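S-locus protein 11 (Brassica rapa subsp. oleifera, PDB 5GYY) probably acts as the secreted, defensin-like pollen ligand of Brassica self-incompatibility, recognised by the matching S-locus receptor kinase of the stigma. Local coordinates at residues Val10-Ser15 with Tyr52-Ile57; His25-Phe30 with Cys42-Pro47. One frame throughout, in Å; residues are numbered along the deposited sequence.

Interaction 1. Residues Val10-Ser15 with Tyr52-Ile57; sequences VHRLNS and YCDCAI. With NAG (2-acetamido-2-deoxy-beta-D-glucopyranose), chain E.
His11 and Leu13 lie opposite Cys55 and Cys53 as the hydrogen-bonded pairs of an antiparallel ladder, while Val10, Arg12 and Asn14 face Ala56, Asp54 and Tyr52 as the non-hydrogen-bonded ones. Leu13 N donates a hydrogen bond to Cys53 O at 2.9 Å, and Leu13 O accepts one from Cys53 N; His11 and Cys55 exchange the same two bonds. Cys53 O also receives a CA-H...O contact from Arg12 CA, 3.4 Å away.

Apolar contacts line the side that carries the cysteines. Leu13 CB rests on Cys53 CB at 3.8 Å, and Ile57 CD1 reaches the edge of the His11 ring and lies 4.0 Å from His11 CB.

The polar contacts lie on the other side. Chi1 of -52° sets Asn14 CG anti to its carbonyl carbon; the amide lies aslant to the Tyr52 ring, the planes 59° apart and OD1 3.5 Å from Tyr52 CD1. Arg12 NE and Asp54 OD1 are too far apart for a salt bridge; a water links the two residues instead, accepting from Arg12 NH2 at 2.8 Å and donating to Asp54 OD1 at 2.7 Å. Asn14 ND2, Tyr52 OH and Asp54 OD2 all hydrogen-bond to the chain of another protein, making this an intermolecular surface.

Helix 23-35 covers the opposite side, Phe30 and Tyr31 packing on Leu13, and strand 41-45 flanks strand 50-57 along its other edge.

Interaction 2. Residues His25-Phe30 with Cys42-Pro47; sequences HDCEAF and CNCTSP. With NAG (2-acetamido-2-deoxy-beta-D-glucopyranose), chain E.
Cys27, on the helix, and Cys42, on the strand, meet through their CB atoms at 3.6 Å, the centre of the apolar contact. Beside them Cys27 SG touches Cys44 CB at 3.7 Å. The two sulfurs, Cys27 SG and Cys44 SG, are 3.9 Å apart and not bonded to each other: Cys44 SG, turned anti to its backbone N (chi1 175°), joins Cys19, whereas Cys27 joins Cys53. Glu28 adds its aliphatic part, CG lying 3.6 Å from Cys42 CB and 3.7 Å from Cys42 SG.

Segment 25-30 and strand 42-45 run at 120° to each other, their axes 7.3 Å apart at the closest. The helix meets the strand through Cys27 and Glu28. This is the helix-on-sheet layer of a defensin-like, disulfide-stabilised alpha/beta fold, in which Cys42 and Cys44, two residues apart on the strand, both point toward the helix.

One hydrogen bond joins the segments. Beyond CG the Glu28 chain is extended, and OE2 accepts the backbone N-H of Cys42 at 3.1 Å through its anti lone pair, with an angle of 148° at the hydrogen. The carboxylate thus holds the edge strand by its main chain while CG lies against the cysteine.

Between the two cysteines, Asn43 points away from the helix and carries the N-linked glycan on the side of the sheet turned from it, its ND2 bonded to C1 of the N-acetylglucosamine at 1.4 Å. The sugar is also hydrogen-bonded to Tyr41 OH.

From the N terminus the chain lays down strand 9-16, passes through helix 23-35 and strand 41-45, and returns along strand 50-57, where interaction 1 closes the long loop. Interaction 2 closes a shorter one, from helix to strand 41-45, and is nested inside it; the two do not cross. Disulfides Cys27-Cys53 and Cys42-Cys55 stitch them together: the first ties the helix to the middle strand, the second the two neighbouring strands. The helix also lies over strand 9-16. The glycan on Asn43 of interaction 2 reaches across to Val10, Asp54 and Ala56 of interaction 1.

Interaction 1. Residues Val10-Ser15 with Tyr52-Ile57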
loop_
_atom_site.group_PDB
_atom_site.type_symbol
_atom_site.label_atom_id
_atom_site.label_comp_id
_atom_site.label_asym_id
_atom_site.label_seq_id
_atom_site.Cartn_x
_atom_site.Cartn_y
_atom_site.Cartn_z
ATOM N N VAL C 10 8.348 21.927 -16.062
ATOM C CA VAL C 10 8.545 20.888 -15.062
ATOM C C VAL C 10 8.852 19.542 -15.728
ATOM O O VAL C 10 8.149 19.112 -16.632
ATOM C CB VAL C 10 7.345 20.775 -14.078
ATOM C CG1 VAL C 10 6.051 20.458 -14.821
ATOM C CG2 VAL C 10 7.633 19.730 -12.986
ATOM N N HIS C 11 9.926 18.901 -15.279
ATOM C CA HIS C 11 10.291 17.556 -15.722
ATOM C C HIS C 11 10.065 16.534 -14.595
ATOM O O HIS C 11 10.395 16.775 -13.430
ATOM C CB HIS C 11 11.743 17.537 -16.203
ATOM C CG HIS C 11 12.149 16.273 -16.898
ATOM N ND1 HIS C 11 12.750 16.270 -18.137
ATOM C CD2 HIS C 11 12.078 14.976 -16.510
ATOM C CE1 HIS C 11 13.021 15.025 -18.489
ATOM N NE2 HIS C 11 12.620 14.221 -17.521
ATOM N N ARG C 12 9.483 15.404 -14.965
ATOM C CA ARG C 12 8.979 14.415 -14.036
ATOM C C ARG C 12 9.756 13.113 -14.090
ATOM O O ARG C 12 9.925 12.527 -15.153
ATOM C CB ARG C 12 7.539 14.142 -14.392
ATOM C CG ARG C 12 6.871 13.057 -13.615
ATOM C CD ARG C 12 5.436 13.099 -14.026
ATOM N NE ARG C 12 4.822 14.307 -13.489
ATOM C CZ ARG C 12 4.092 15.155 -14.198
ATOM N NH1 ARG C 12 3.926 14.955 -15.496
ATOM N NH2 ARG C 12 3.565 16.222 -13.615
ATOM N N LEU C 13 10.242 12.673 -12.936
ATOM C CA LEU C 13 10.966 11.415 -12.841
ATOM C C LEU C 13 10.428 10.641 -11.642
ATOM O O LEU C 13 10.592 11.063 -10.501
ATOM C CB LEU C 13 12.467 11.677 -12.728
ATOM C CG LEU C 13 13.025 12.468 -13.926
ATOM C CD1 LEU C 13 14.453 12.910 -13.710
ATOM C CD2 LEU C 13 12.907 11.670 -15.232
ATOM N N ASN C 14 9.748 9.532 -11.905
ATOM C CA ASN C 14 9.122 8.762 -10.840
ATOM C C ASN C 14 9.672 7.341 -10.849
ATOM O O ASN C 14 10.008 6.822 -11.902
ATOM C CB ASN C 14 7.594 8.731 -11.001
ATOM C CG ASN C 14 6.976 10.128 -11.155
ATOM O OD1 ASN C 14 7.538 11.125 -10.695
ATOM N ND2 ASN C 14 5.816 10.196 -11.834
ATOM N N SER C 15 9.785 6.725 -9.674
ATOM C CA SER C 15 10.195 5.319 -9.576
ATOM C C SER C 15 9.897 4.740 -8.190
ATOM O O SER C 15 9.605 5.492 -7.259
ATOM C CB SER C 15 11.675 5.172 -9.930
ATOM O OG SER C 15 12.463 5.955 -9.057
ATOM N N TYR C 52 8.563 10.560 -6.269
ATOM C CA TYR C 52 8.181 11.474 -7.358
ATOM C C TYR C 52 9.171 12.603 -7.433
ATOM O O TYR C 52 9.274 13.402 -6.501
ATOM C CB TYR C 52 6.768 12.038 -7.158
ATOM C CG TYR C 52 5.683 10.977 -7.202
ATOM C CD1 TYR C 52 4.935 10.768 -8.360
ATOM C CD2 TYR C 52 5.409 10.183 -6.087
ATOM C CE1 TYR C 52 3.945 9.799 -8.408
ATOM C CE2 TYR C 52 4.418 9.217 -6.116
ATOM C CZ TYR C 52 3.692 9.024 -7.283
ATOM O OH TYR C 52 2.713 8.060 -7.316
ATOM N N CYS C 53 9.948 12.643 -8.508
ATOM C CA CYS C 53 10.790 13.819 -8.747
ATOM C C CYS C 53 10.070 14.843 -9.641
ATOM O O CYS C 53 9.604 14.510 -10.734
ATOM C CB CYS C 53 12.124 13.431 -9.377
ATOM S SG CYS C 53 13.108 12.333 -8.381
ATOM N N ASP C 54 9.958 16.077 -9.149
ATOM C CA ASP C 54 9.415 17.194 -9.928
ATOM C C ASP C 54 10.514 18.204 -10.195
ATOM O O ASP C 54 10.892 18.962 -9.304
ATOM C CB ASP C 54 8.265 17.875 -9.181
ATOM C CG ASP C 54 6.940 17.173 -9.388
ATOM O OD1 ASP C 54 6.739 16.573 -10.469
ATOM O OD2 ASP C 54 6.107 17.191 -8.462
ATOM N N CYS C 55 11.023 18.213 -11.424
ATOM C CA CYS C 55 12.203 19.004 -11.753
ATOM C C CYS C 55 11.922 20.262 -12.555
ATOM O O CYS C 55 11.393 20.193 -13.666
ATOM C CB CYS C 55 13.224 18.129 -12.483
ATOM S SG CYS C 55 13.945 16.866 -11.411
ATOM N N ALA C 56 12.295 21.404 -11.981
ATOM C CA ALA C 56 12.145 22.707 -12.627
ATOM C C ALA C 56 13.224 22.944 -13.687
ATOM O O ALA C 56 14.404 23.106 -13.352
ATOM C CB ALA C 56 12.183 23.804 -11.576
ATOM N N ILE C 57 12.806 23.002 -14.950
ATOM C CA ILE C 57 13.713 23.207 -16.088
ATOM C C ILE C 57 13.264 24.359 -16.995
ATOM O O ILE C 57 12.130 24.814 -16.906
ATOM C CB ILE C 57 13.768 21.955 -16.979
ATOM C CG1 ILE C 57 12.380 21.667 -17.553
ATOM C CG2 ILE C 57 14.318 20.763 -16.211
ATOM C CD1 ILE C 57 12.356 20.628 -18.658
HETATM C C1 NAG E . 8.500 22.828 -5.650
HETATM C C2 NAG E . 7.544 23.338 -6.714
HETATM C C3 NAG E . 7.165 24.806 -6.463
HETATM C C4 NAG E . 6.789 25.060 -5.000
HETATM C C5 NAG E . 7.948 24.510 -4.155
HETATM C C6 NAG E . 7.947 24.799 -2.648
HETATM C C7 NAG E . 7.954 22.276 -8.879
HETATM C C8 NAG E . 8.872 22.161 -10.062
HETATM N N2 NAG E . 8.243 23.215 -7.978
HETATM O O3 NAG E . 6.149 25.237 -7.353
HETATM O O4 NAG E . 6.539 26.443 -4.776
HETATM O O5 NAG E . 7.976 23.120 -4.378
HETATM O O6 NAG E . 6.726 24.396 -2.077
HETATM O O7 NAG E . 6.982 21.529 -8.777
HETATM O O HOH W 1 4.178 15.875 -10.919
HETATM O O HOH W 2 6.585 13.633 -10.259
#

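Interaction 2. Residues His25-Phe30 with Cys42-Pro47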
loop_
_atom_site.group_PDB
_atom_site.type_symbol
_atom_site.label_atom_id
_atom_site.label_comp_id
_atom_site.label_asym_id
_atom_site.label_seq_id
_atom_site.Cartn_x
_atom_site.Cartn_y
_atom_site.Cartn_z
ATOM N N HIS C 25 18.352 16.388 -3.669
ATOM C CA HIS C 25 19.631 16.243 -4.341
ATOM C C HIS C 25 19.702 14.950 -5.139
ATOM O O HIS C 25 20.324 14.923 -6.199
ATOM C CB HIS C 25 20.787 16.366 -3.347
ATOM C CG HIS C 25 20.958 17.753 -2.801
ATOM N ND1 HIS C 25 21.766 18.039 -1.722
ATOM C CD2 HIS C 25 20.423 18.937 -3.193
ATOM C CE1 HIS C 25 21.720 19.337 -1.470
ATOM N NE2 HIS C 25 20.912 19.904 -2.348
ATOM N N ASP C 26 19.076 13.885 -4.625
ATOM C CA ASP C 26 19.031 12.610 -5.330
ATOM C C ASP C 26 18.279 12.788 -6.637
ATOM O O ASP C 26 18.770 12.399 -7.678
ATOM C CB ASP C 26 18.344 11.511 -4.505
ATOM C CG ASP C 26 19.102 11.150 -3.260
ATOM O OD1 ASP C 26 20.321 11.435 -3.206
ATOM O OD2 ASP C 26 18.470 10.577 -2.340
ATOM N N CYS C 27 17.101 13.405 -6.565
ATOM C CA CYS C 27 16.314 13.699 -7.747
ATOM C C CYS C 27 17.121 14.492 -8.768
ATOM O O CYS C 27 17.086 14.177 -9.959
ATOM C CB CYS C 27 15.036 14.450 -7.372
ATOM S SG CYS C 27 13.745 13.358 -6.729
ATOM N N GLU C 28 17.868 15.488 -8.293
ATOM C CA GLU C 28 18.661 16.349 -9.171
ATOM C C GLU C 28 19.783 15.585 -9.859
ATOM O O GLU C 28 20.043 15.771 -11.049
ATOM C CB GLU C 28 19.234 17.542 -8.392
ATOM C CG GLU C 28 18.201 18.600 -8.025
ATOM C CD GLU C 28 18.644 19.477 -6.856
ATOM O OE1 GLU C 28 19.832 19.400 -6.465
ATOM O OE2 GLU C 28 17.802 20.240 -6.331
ATOM N N ALA C 29 20.427 14.707 -9.105
ATOM C CA ALA C 29 21.472 13.866 -9.651
ATOM C C ALA C 29 20.857 12.905 -10.676
ATOM O O ALA C 29 21.438 12.667 -11.732
ATOM C CB ALA C 29 22.171 13.079 -8.514
ATOM N N PHE C 30 19.677 12.373 -10.336
ATOM C CA PHE C 30 18.890 11.488 -11.192
ATOM C C PHE C 30 18.573 12.207 -12.505
ATOM O O PHE C 30 18.747 11.648 -13.593
ATOM C CB PHE C 30 17.594 11.088 -10.464
ATOM C CG PHE C 30 16.775 10.018 -11.169
ATOM C CD1 PHE C 30 17.351 9.150 -12.083
ATOM C CD2 PHE C 30 15.414 9.889 -10.902
ATOM C CE1 PHE C 30 16.587 8.158 -12.723
ATOM C CE2 PHE C 30 14.649 8.912 -11.527
ATOM C CZ PHE C 30 15.239 8.042 -12.441
ATOM N N CYS C 42 15.060 20.364 -7.865
ATOM C CA CYS C 42 14.049 19.304 -7.907
ATOM C C CYS C 42 13.316 19.188 -6.572
ATOM O O CYS C 42 13.947 19.152 -5.513
ATOM C CB CYS C 42 14.682 17.956 -8.264
ATOM S SG CYS C 42 15.162 17.725 -10.015
ATOM N N ASN C 43 11.986 19.158 -6.622
ATOM C CA ASN C 43 11.190 18.762 -5.466
ATOM C C ASN C 43 11.093 17.235 -5.487
ATOM O O ASN C 43 11.139 16.611 -6.564
ATOM C CB ASN C 43 9.768 19.328 -5.530
ATOM C CG ASN C 43 9.709 20.849 -5.421
ATOM O OD1 ASN C 43 10.605 21.495 -4.879
ATOM N ND2 ASN C 43 8.616 21.422 -5.936
ATOM N N CYS C 44 10.950 16.643 -4.303
ATOM C CA CYS C 44 10.765 15.205 -4.156
ATOM C C CYS C 44 9.644 14.907 -3.165
ATOM O O CYS C 44 9.604 15.494 -2.106
ATOM C CB CYS C 44 12.059 14.554 -3.668
ATOM S SG CYS C 44 11.899 12.799 -3.330
ATOM N N THR C 45 8.724 14.011 -3.513
ATOM C CA THR C 45 7.728 13.531 -2.550
ATOM C C THR C 45 7.545 12.019 -2.720
ATOM O O THR C 45 7.926 11.446 -3.746
ATOM C CB THR C 45 6.362 14.237 -2.685
ATOM O OG1 THR C 45 5.553 13.962 -1.536
ATOM C CG2 THR C 45 5.628 13.765 -3.936
ATOM N N SER C 46 6.926 11.371 -1.742
ATOM C CA SER C 46 7.083 9.926 -1.646
ATOM C C SER C 46 5.880 9.073 -1.188
ATOM O O SER C 46 6.056 8.129 -0.410
ATOM C CB SER C 46 8.272 9.648 -0.722
ATOM O OG SER C 46 8.573 8.286 -0.745
ATOM N N PRO C 47 4.657 9.397 -1.638
ATOM C CA PRO C 47 3.565 8.501 -1.246
ATOM C C PRO C 47 3.499 7.277 -2.157
ATOM O O PRO C 47 4.244 7.200 -3.143
ATOM C CB PRO C 47 2.333 9.367 -1.489
ATOM C CG PRO C 47 2.706 10.135 -2.685
ATOM C CD PRO C 47 4.170 10.477 -2.507
HETATM C C1 NAG E . 8.500 22.828 -5.650
HETATM C C2 NAG E . 7.544 23.338 -6.714
HETATM C C3 NAG E . 7.165 24.806 -6.463
HETATM C C4 NAG E . 6.789 25.060 -5.000
HETATM C C5 NAG E . 7.948 24.510 -4.155
HETATM C C6 NAG E . 7.947 24.799 -2.648
HETATM C C7 NAG E . 7.954 22.276 -8.879
HETATM C C8 NAG E . 8.872 22.161 -10.062
HETATM N N2 NAG E . 8.243 23.215 -7.978
HETATM O O3 NAG E . 6.149 25.237 -7.353
HETATM O O4 NAG E . 6.539 26.443 -4.776
HETATM O O5 NAG E . 7.976 23.120 -4.378
HETATM O O6 NAG E . 6.726 24.396 -2.077
HETATM O O7 NAG E . 6.982 21.529 -8.777
#